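Local atomic coordinates of gene 2 protein (Enterobacteria phage Sf6, PDB entry 5C12), a protein that forms the large subunit of the viral DNA-packaging terminase, represented here by its metal-dependent nuclease domain, which binds magnesium in its active site. Residues K42-S54 with W88-L102. The protein carries 1 engineered substitution. Sequence-based numbering, arbitrary orientation.
Sequences KAKGAVVSAHDPS and WATSLAIEDGADHYL. With MG (magnesium ion), chain C.
Asp99 grips Val47 twice: Val47 N gives a nearly straight hydrogen bond to Asp99 OD2 (2.9 Å, 172°), on the lone pair facing away from the other carboxylate oxygen, while Val47 O accepts from Asp99 N at 2.8 Å and also from His100 N. With CG beside the Asp99 backbone N (chi1 -63°), the carboxylate can reach across to the Val47 amide. Parallel pairing continues from Ser49 N to His100 O, from Leu102 N to Ser49 O and from His51 N to Leu102 O. Strands 47-52 and 100-104 are thus neighbours in the mixed sheet of the RNase H-like nuclease domain. Residues 88-95 of the crossover helix from strand 70-77 run nearly antiparallel to strand 47-52, and a Schellman motif at Gly97 precedes strand 100-104. At the far end of strand 47-52, Asp52 OD2 binds a magnesium ion at 2.0 Å, which Asp252 and four waters also coordinate; Asp52 OD1 accepts from Ser54 N in an Asx turn. Next to this metal ligand, Ala89 CB sits over one face of the His51 imidazole, a CH-pi contact 3.6 Å from the ring centroid, with Pro53 N over the opposite face. His51 ND1 is hydrogen-bonded to Gly62 O, which helps fix the ring's rotation. The Tyr101 side chain runs alongside, bringing OH to 3.2 Å from His51 CB. Toward the helix, Ser49 OG meets Ala98 CB and is hydrogen-bonded with Tyr63 OH and Ser65 OG. On the other face, the Val48 and Leu102 side chains cross at an angle, valine CG1 meeting leucine CD1 at 3.6 Å.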
ATOM      1  N   LYS A  42     -19.997  -4.304   2.373  1.00 22.13           N
ATOM      2  CA  LYS A  42     -19.543  -4.719   1.048  1.00 21.90           C
ATOM      3  C   LYS A  42     -18.605  -3.658   0.487  1.00 19.75           C
ATOM      4  O   LYS A  42     -18.712  -2.489   0.843  1.00 20.11           O
ATOM      5  CB  LYS A  42     -20.732  -4.835   0.084  1.00 27.08           C
ATOM      6  CG  LYS A  42     -21.669  -6.002   0.332  1.00 53.26           C
ATOM      7  CD  LYS A  42     -20.968  -7.337   0.106  1.00 75.63           C
ATOM      8  CE  LYS A  42     -21.904  -8.379  -0.514  1.00 70.02           C
ATOM      9  NZ  LYS A  42     -23.124  -8.631   0.303  1.00 72.52           N
ATOM     10  N   ALA A  43     -17.697  -4.074  -0.387  1.00 17.26           N
ATOM     11  CA  ALA A  43     -16.789  -3.149  -1.060  1.00 16.52           C
ATOM     12  C   ALA A  43     -17.564  -2.148  -1.910  1.00 18.74           C
ATOM     13  O   ALA A  43     -18.396  -2.530  -2.734  1.00 20.67           O
ATOM     14  CB  ALA A  43     -15.815  -3.922  -1.925  1.00 16.26           C
ATOM     15  N   LYS A  44     -17.246  -0.867  -1.727  1.00 16.52           N
ATOM     16  CA  LYS A  44     -17.809   0.220  -2.531  1.00 16.52           C
ATOM     17  C   LYS A  44     -16.713   1.247  -2.783  1.00 16.93           C
ATOM     18  O   LYS A  44     -16.032   1.680  -1.850  1.00 18.43           O
ATOM     19  CB  LYS A  44     -18.935   0.922  -1.801  1.00 18.80           C
ATOM     20  CG  LYS A  44     -20.167   0.089  -1.562  1.00 19.67           C
ATOM     21  CD  LYS A  44     -20.901  -0.242  -2.828  1.00 19.93           C
ATOM     22  CE  LYS A  44     -22.287  -0.784  -2.504  1.00 21.24           C
ATOM     23  NZ  LYS A  44     -22.994  -1.306  -3.688  1.00 23.02           N
ATOM     24  N   GLY A  45     -16.570   1.650  -4.034  1.00 16.78           N
ATOM     25  CA  GLY A  45     -15.632   2.698  -4.386  1.00 15.27           C
ATOM     26  C   GLY A  45     -14.849   2.314  -5.619  1.00 15.21           C
ATOM     27  O   GLY A  45     -15.232   1.403  -6.361  1.00 14.98           O
ATOM     28  N   ALA A  46     -13.788   3.067  -5.884  1.00 14.80           N
ATOM     29  CA  ALA A  46     -12.942   2.770  -7.022  1.00 14.73           C
ATOM     30  C   ALA A  46     -12.110   1.513  -6.776  1.00 12.74           C
ATOM     31  O   ALA A  46     -11.910   1.082  -5.616  1.00 12.42           O
ATOM     32  CB  ALA A  46     -12.032   3.951  -7.307  1.00 15.33           C
ATOM     33  N   VAL A  47     -11.621   0.922  -7.859  1.00 12.16           N
ATOM     34  CA  VAL A  47     -10.618  -0.111  -7.754  1.00 12.33           C
ATOM     35  C   VAL A  47      -9.259   0.544  -7.948  1.00 12.20           C
ATOM     36  O   VAL A  47      -9.031   1.223  -8.948  1.00 12.30           O
ATOM     37  CB  VAL A  47     -10.839  -1.250  -8.751  1.00 14.27           C
ATOM     38  CG1 VAL A  47      -9.686  -2.245  -8.682  1.00 13.68           C
ATOM     39  CG2 VAL A  47     -12.164  -1.949  -8.458  1.00 17.02           C
ATOM     40  N   VAL A  48      -8.386   0.371  -6.961  1.00 10.32           N
ATOM     41  CA  VAL A  48      -7.051   0.935  -6.935  1.00 10.76           C
ATOM     42  C   VAL A  48      -6.018  -0.169  -6.847  1.00 12.27           C
ATOM     43  O   VAL A  48      -6.080  -1.018  -5.959  1.00 13.12           O
ATOM     44  CB  VAL A  48      -6.843   1.910  -5.749  1.00 13.15           C
ATOM     45  CG1 VAL A  48      -5.489   2.627  -5.874  1.00 13.94           C
ATOM     46  CG2 VAL A  48      -7.970   2.932  -5.657  1.00 14.93           C
ATOM     47  N   SER A  49      -5.045  -0.131  -7.741  1.00  9.29           N
ATOM     48  CA  SER A  49      -4.001  -1.143  -7.832  1.00  8.66           C
ATOM     49  C   SER A  49      -2.661  -0.452  -7.794  1.00 10.51           C
ATOM     50  O   SER A  49      -2.530   0.688  -8.262  1.00 10.50           O
ATOM     51  CB  SER A  49      -4.093  -1.915  -9.151  1.00 11.73           C
ATOM     52  OG  SER A  49      -5.279  -2.679  -9.255  1.00 14.91           O
ATOM     53  N   ALA A  50      -1.654  -1.110  -7.254  1.00  9.87           N
ATOM     54  CA  ALA A  50      -0.325  -0.536  -7.212  1.00 10.01           C
ATOM     55  C   ALA A  50       0.745  -1.599  -7.328  1.00 11.49           C
ATOM     56  O   ALA A  50       0.544  -2.769  -6.985  1.00 11.30           O
ATOM     57  CB  ALA A  50      -0.115   0.318  -5.937  1.00 10.17           C
ATOM     58  N   HIS A  51       1.896  -1.182  -7.845  1.00 10.50           N
ATOM     59  CA  HIS A  51       3.003  -2.057  -8.167  1.00  9.01           C
ATOM     60  C   HIS A  51       4.304  -1.549  -7.590  1.00 11.01           C
ATOM     61  O   HIS A  51       4.676  -0.379  -7.758  1.00 10.64           O
ATOM     62  CB  HIS A  51       3.133  -2.135  -9.698  1.00 10.79           C
ATOM     63  CG  HIS A  51       4.365  -2.835 -10.207  1.00 10.39           C
ATOM     64  ND1 HIS A  51       4.751  -4.086  -9.781  1.00 12.81           N
ATOM     65  CD2 HIS A  51       5.246  -2.481 -11.176  1.00 12.15           C
ATOM     66  CE1 HIS A  51       5.846  -4.455 -10.432  1.00 13.86           C
ATOM     67  NE2 HIS A  51       6.160  -3.496 -11.289  1.00 13.60           N
ATOM     68  N   ASP A  52       5.024  -2.454  -6.944  1.00 11.01           N
ATOM     69  CA  ASP A  52       6.362  -2.202  -6.455  1.00 12.86           C
ATOM     70  C   ASP A  52       7.320  -2.993  -7.322  1.00 15.56           C
ATOM     71  O   ASP A  52       7.330  -4.222  -7.301  1.00 15.56           O
ATOM     72  CB  ASP A  52       6.506  -2.638  -5.002  1.00 13.52           C
ATOM     73  CG  ASP A  52       7.897  -2.405  -4.483  1.00 18.71           C
ATOM     74  OD1 ASP A  52       8.841  -2.443  -5.302  1.00 22.04           O
ATOM     75  OD2 ASP A  52       8.054  -2.161  -3.277  1.00 15.67           O
ATOM     76  N   PRO A  53       8.119  -2.300  -8.147  1.00 13.51           N
ATOM     77  CA  PRO A  53       8.960  -2.979  -9.133  1.00 15.06           C
ATOM     78  C   PRO A  53      10.259  -3.569  -8.574  1.00 19.96           C
ATOM     79  O   PRO A  53      11.136  -4.004  -9.332  1.00 23.05           O
ATOM     80  CB  PRO A  53       9.267  -1.860 -10.119  1.00 16.57           C
ATOM     81  CG  PRO A  53       9.291  -0.663  -9.301  1.00 18.25           C
ATOM     82  CD  PRO A  53       8.212  -0.831  -8.249  1.00 12.96           C
ATOM     83  N   SER A  54      10.357  -3.561  -7.252  1.00 20.73           N
ATOM     84  CA  SER A  54      11.503  -4.078  -6.498  1.00 29.15           C
ATOM     85  C   SER A  54      12.507  -2.958  -6.373  1.00 39.76           C
ATOM     86  O   SER A  54      12.386  -1.956  -7.064  1.00 27.65           O
ATOM     87  CB  SER A  54      12.142  -5.338  -7.117  1.00 29.01           C
ATOM     88  OG  SER A  54      12.997  -5.047  -8.214  1.00 38.78           O
ATOM     89  N   TRP A  88       3.488  -7.509 -16.203  1.00 16.58           N
ATOM     90  CA  TRP A  88       2.759  -8.346 -15.258  1.00 16.20           C
ATOM     91  C   TRP A  88       1.771  -7.540 -14.421  1.00 13.45           C
ATOM     92  O   TRP A  88       0.589  -7.894 -14.294  1.00 14.12           O
ATOM     93  CB  TRP A  88       3.783  -9.082 -14.393  1.00 14.70           C
ATOM     94  CG  TRP A  88       3.222  -9.695 -13.114  1.00 15.94           C
ATOM     95  CD1 TRP A  88       2.460 -10.831 -13.009  1.00 18.51           C
ATOM     96  CD2 TRP A  88       3.442  -9.236 -11.787  1.00 13.30           C
ATOM     97  NE1 TRP A  88       2.170 -11.075 -11.684  1.00 15.99           N
ATOM     98  CE2 TRP A  88       2.772 -10.124 -10.918  1.00 13.21           C
ATOM     99  CE3 TRP A  88       4.123  -8.147 -11.232  1.00 12.87           C
ATOM    100  CZ2 TRP A  88       2.765  -9.952  -9.544  1.00 13.45           C
ATOM    101  CZ3 TRP A  88       4.109  -7.984  -9.875  1.00 15.48           C
ATOM    102  CH2 TRP A  88       3.421  -8.876  -9.044  1.00 13.09           C
ATOM    103  N   ALA A  89       2.241  -6.441 -13.831  1.00 12.72           N
ATOM    104  CA  ALA A  89       1.429  -5.670 -12.911  1.00 14.15           C
ATOM    105  C   ALA A  89       0.307  -4.927 -13.615  1.00 11.73           C
ATOM    106  O   ALA A  89      -0.805  -4.849 -13.115  1.00 12.90           O
ATOM    107  CB  ALA A  89       2.290  -4.694 -12.171  1.00 14.33           C
ATOM    108  N   THR A  90       0.602  -4.374 -14.790  1.00 13.84           N
ATOM    109  CA  THR A  90      -0.439  -3.672 -15.528  1.00 14.69           C
ATOM    110  C   THR A  90      -1.488  -4.647 -16.046  1.00 14.38           C
ATOM    111  O   THR A  90      -2.672  -4.328 -16.087  1.00 15.28           O
ATOM    112  CB  THR A  90       0.123  -2.806 -16.693  1.00 16.08           C
ATOM    113  OG1 THR A  90       0.913  -3.594 -17.588  1.00 16.38           O
ATOM    114  CG2 THR A  90       0.966  -1.653 -16.123  1.00 14.41           C
ATOM    115  N   SER A  91      -1.063  -5.841 -16.440  1.00 15.03           N
ATOM    116  CA  SER A  91      -2.022  -6.868 -16.835  1.00 16.55           C
ATOM    117  C   SER A  91      -2.911  -7.266 -15.660  1.00 15.03           C
ATOM    118  O   SER A  91      -4.110  -7.445 -15.828  1.00 15.92           O
ATOM    119  CB  SER A  91      -1.303  -8.074 -17.409  1.00 17.65           C
ATOM    120  OG  SER A  91      -0.823  -7.761 -18.707  1.00 20.85           O
ATOM    121  N   LEU A  92      -2.345  -7.387 -14.464  1.00 13.31           N
ATOM    122  CA  LEU A  92      -3.178  -7.622 -13.270  1.00 12.48           C
ATOM    123  C   LEU A  92      -4.171  -6.485 -13.034  1.00 15.00           C
ATOM    124  O   LEU A  92      -5.333  -6.724 -12.710  1.00 14.38           O
ATOM    125  CB  LEU A  92      -2.332  -7.868 -12.011  1.00 12.71           C
ATOM    126  CG  LEU A  92      -1.657  -9.244 -11.930  1.00 14.95           C
ATOM    127  CD1 LEU A  92      -0.756  -9.253 -10.708  1.00 19.11           C
ATOM    128  CD2 LEU A  92      -2.684 -10.355 -11.874  1.00 15.17           C
ATOM    129  N   ALA A  93      -3.724  -5.246 -13.207  1.00 13.40           N
ATOM    130  CA  ALA A  93      -4.601  -4.106 -13.017  1.00 13.69           C
ATOM    131  C   ALA A  93      -5.781  -4.173 -13.991  1.00 13.88           C
ATOM    132  O   ALA A  93      -6.933  -3.891 -13.634  1.00 15.26           O
ATOM    133  CB  ALA A  93      -3.820  -2.804 -13.193  1.00 12.88           C
ATOM    134  N   ILE A  94      -5.499  -4.525 -15.237  1.00 15.30           N
ATOM    135  CA  ILE A  94      -6.562  -4.721 -16.192  1.00 15.49           C
ATOM    136  C   ILE A  94      -7.512  -5.843 -15.754  1.00 17.96           C
ATOM    137  O   ILE A  94      -8.735  -5.671 -15.782  1.00 18.15           O
ATOM    138  CB  ILE A  94      -5.965  -4.979 -17.583  1.00 15.32           C
ATOM    139  CG1 ILE A  94      -5.296  -3.697 -18.074  1.00 16.42           C
ATOM    140  CG2 ILE A  94      -7.041  -5.453 -18.571  1.00 18.93           C
ATOM    141  CD1 ILE A  94      -4.354  -3.942 -19.215  1.00 19.99           C
ATOM    142  N   GLU A  95      -6.957  -6.980 -15.346  1.00 17.34           N
ATOM    143  CA  GLU A  95      -7.759  -8.122 -14.907  1.00 16.92           C
ATOM    144  C   GLU A  95      -8.648  -7.751 -13.713  1.00 18.28           C
ATOM    145  O   GLU A  95      -9.792  -8.222 -13.606  1.00 19.87           O
ATOM    146  CB  GLU A  95      -6.827  -9.280 -14.558  1.00 16.99           C
ATOM    147  CG  GLU A  95      -7.524 -10.558 -14.165  1.00 22.69           C
ATOM    148  CD  GLU A  95      -6.562 -11.721 -13.959  1.00 50.99           C
ATOM    149  OE1 GLU A  95      -5.339 -11.539 -14.135  1.00 32.27           O
ATOM    150  OE2 GLU A  95      -7.032 -12.826 -13.622  1.00 47.31           O
ATOM    151  N   ASP A  96      -8.133  -6.878 -12.852  1.00 14.48           N
ATOM    152  CA  ASP A  96      -8.826  -6.474 -11.642  1.00 13.64           C
ATOM    153  C   ASP A  96      -9.817  -5.334 -11.859  1.00 13.44           C
ATOM    154  O   ASP A  96     -10.502  -4.930 -10.919  1.00 17.81           O
ATOM    155  CB  ASP A  96      -7.819  -6.058 -10.565  1.00 14.21           C
ATOM    156  CG  ASP A  96      -7.120  -7.252  -9.927  1.00 18.44           C
ATOM    157  OD1 ASP A  96      -7.692  -8.359  -9.980  1.00 17.99           O
ATOM    158  OD2 ASP A  96      -5.992  -7.085  -9.411  1.00 15.28           O
ATOM    159  N   GLY A  97      -9.893  -4.813 -13.073  1.00 15.55           N
ATOM    160  CA  GLY A  97     -10.812  -3.726 -13.382  1.00 16.50           C
ATOM    161  C   GLY A  97     -10.424  -2.436 -12.681  1.00 15.21           C
ATOM    162  O   GLY A  97     -11.282  -1.666 -12.250  1.00 17.89           O
ATOM    163  N   ALA A  98      -9.122  -2.200 -12.550  1.00 14.19           N
ATOM    164  CA  ALA A  98      -8.637  -1.004 -11.893  1.00 12.27           C
ATOM    165  C   ALA A  98      -9.132   0.265 -12.555  1.00 15.22           C
ATOM    166  O   ALA A  98      -9.182   0.364 -13.779  1.00 16.44           O
ATOM    167  CB  ALA A  98      -7.113  -0.992 -11.822  1.00 14.19           C
ATOM    168  N   ASP A  99      -9.464   1.243 -11.719  1.00 13.07           N
ATOM    169  CA  ASP A  99      -9.713   2.608 -12.160  1.00 11.78           C
ATOM    170  C   ASP A  99      -8.433   3.419 -12.084  1.00 15.62           C
ATOM    171  O   ASP A  99      -8.229   4.337 -12.866  1.00 17.11           O
ATOM    172  CB  ASP A  99     -10.791   3.247 -11.276  1.00 14.82           C
ATOM    173  CG  ASP A  99     -12.112   2.530 -11.384  1.00 18.80           C
ATOM    174  OD1 ASP A  99     -12.689   2.501 -12.482  1.00 19.40           O
ATOM    175  OD2 ASP A  99     -12.587   1.962 -10.379  1.00 17.06           O
ATOM    176  N   HIS A 100      -7.564   3.075 -11.145  1.00 13.50           N
ATOM    177  CA  HIS A 100      -6.331   3.799 -10.880  1.00 12.55           C
ATOM    178  C   HIS A 100      -5.218   2.817 -10.613  1.00 12.83           C
ATOM    179  O   HIS A 100      -5.386   1.876  -9.848  1.00 13.54           O
ATOM    180  CB  HIS A 100      -6.507   4.702  -9.663  1.00 13.21           C
ATOM    181  CG  HIS A 100      -7.683   5.612  -9.755  1.00 13.99           C
ATOM    182  ND1 HIS A 100      -7.705   6.721 -10.570  1.00 24.27           N
ATOM    183  CD2 HIS A 100      -8.884   5.585  -9.128  1.00 20.85           C
ATOM    184  CE1 HIS A 100      -8.867   7.336 -10.441  1.00 23.65           C
ATOM    185  NE2 HIS A 100      -9.599   6.670  -9.567  1.00 27.54           N
ATOM    186  N   TYR A 101      -4.063   3.065 -11.199  1.00 11.80           N
ATOM    187  CA  TYR A 101      -2.868   2.263 -11.005  1.00 10.41           C
ATOM    188  C   TYR A 101      -1.744   3.184 -10.587  1.00 10.21           C
ATOM    189  O   TYR A 101      -1.552   4.240 -11.204  1.00 13.50           O
ATOM    190  CB  TYR A 101      -2.490   1.603 -12.305  1.00 14.07           C
ATOM    191  CG  TYR A 101      -1.179   0.889 -12.351  1.00 10.58           C
ATOM    192  CD1 TYR A 101      -0.050   1.505 -12.835  1.00 11.81           C
ATOM    193  CD2 TYR A 101      -1.083  -0.460 -11.993  1.00 12.93           C
ATOM    194  CE1 TYR A 101       1.144   0.847 -12.918  1.00 10.55           C
ATOM    195  CE2 TYR A 101       0.108  -1.131 -12.079  1.00 11.59           C
ATOM    196  CZ  TYR A 101       1.229  -0.470 -12.544  1.00 10.51           C
ATOM    197  OH  TYR A 101       2.439  -1.105 -12.685  1.00 13.05           O
ATOM    198  N   LEU A 102      -1.010   2.779  -9.560  1.00 10.09           N
ATOM    199  CA  LEU A 102       0.190   3.479  -9.121  1.00  8.62           C
ATOM    200  C   LEU A 102       1.384   2.553  -9.169  1.00 10.02           C
ATOM    201  O   LEU A 102       1.239   1.326  -9.088  1.00 11.07           O
ATOM    202  CB  LEU A 102       0.031   4.025  -7.706  1.00  9.53           C
ATOM    203  CG  LEU A 102      -1.178   4.931  -7.461  1.00 12.00           C
ATOM    204  CD1 LEU A 102      -2.341   4.092  -6.953  1.00 12.55           C
ATOM    205  CD2 LEU A 102      -0.842   6.022  -6.452  1.00 14.40           C
TER
HETATM  206 MG    MG C 801       9.537  -1.208  -2.276  0.88 19.61          MG
HETATM  207  O   HOH W   1      10.690  -1.171  -3.784  1.00 19.60           O
HETATM  208  O   HOH W   2       8.763   0.776  -2.681  1.00 21.59           O
HETATM  209  O   HOH W   3      10.210  -3.093  -1.716  1.00 30.52           O
HETATM  210  O   HOH W   4      11.140  -0.329  -1.313  1.00 26.80           O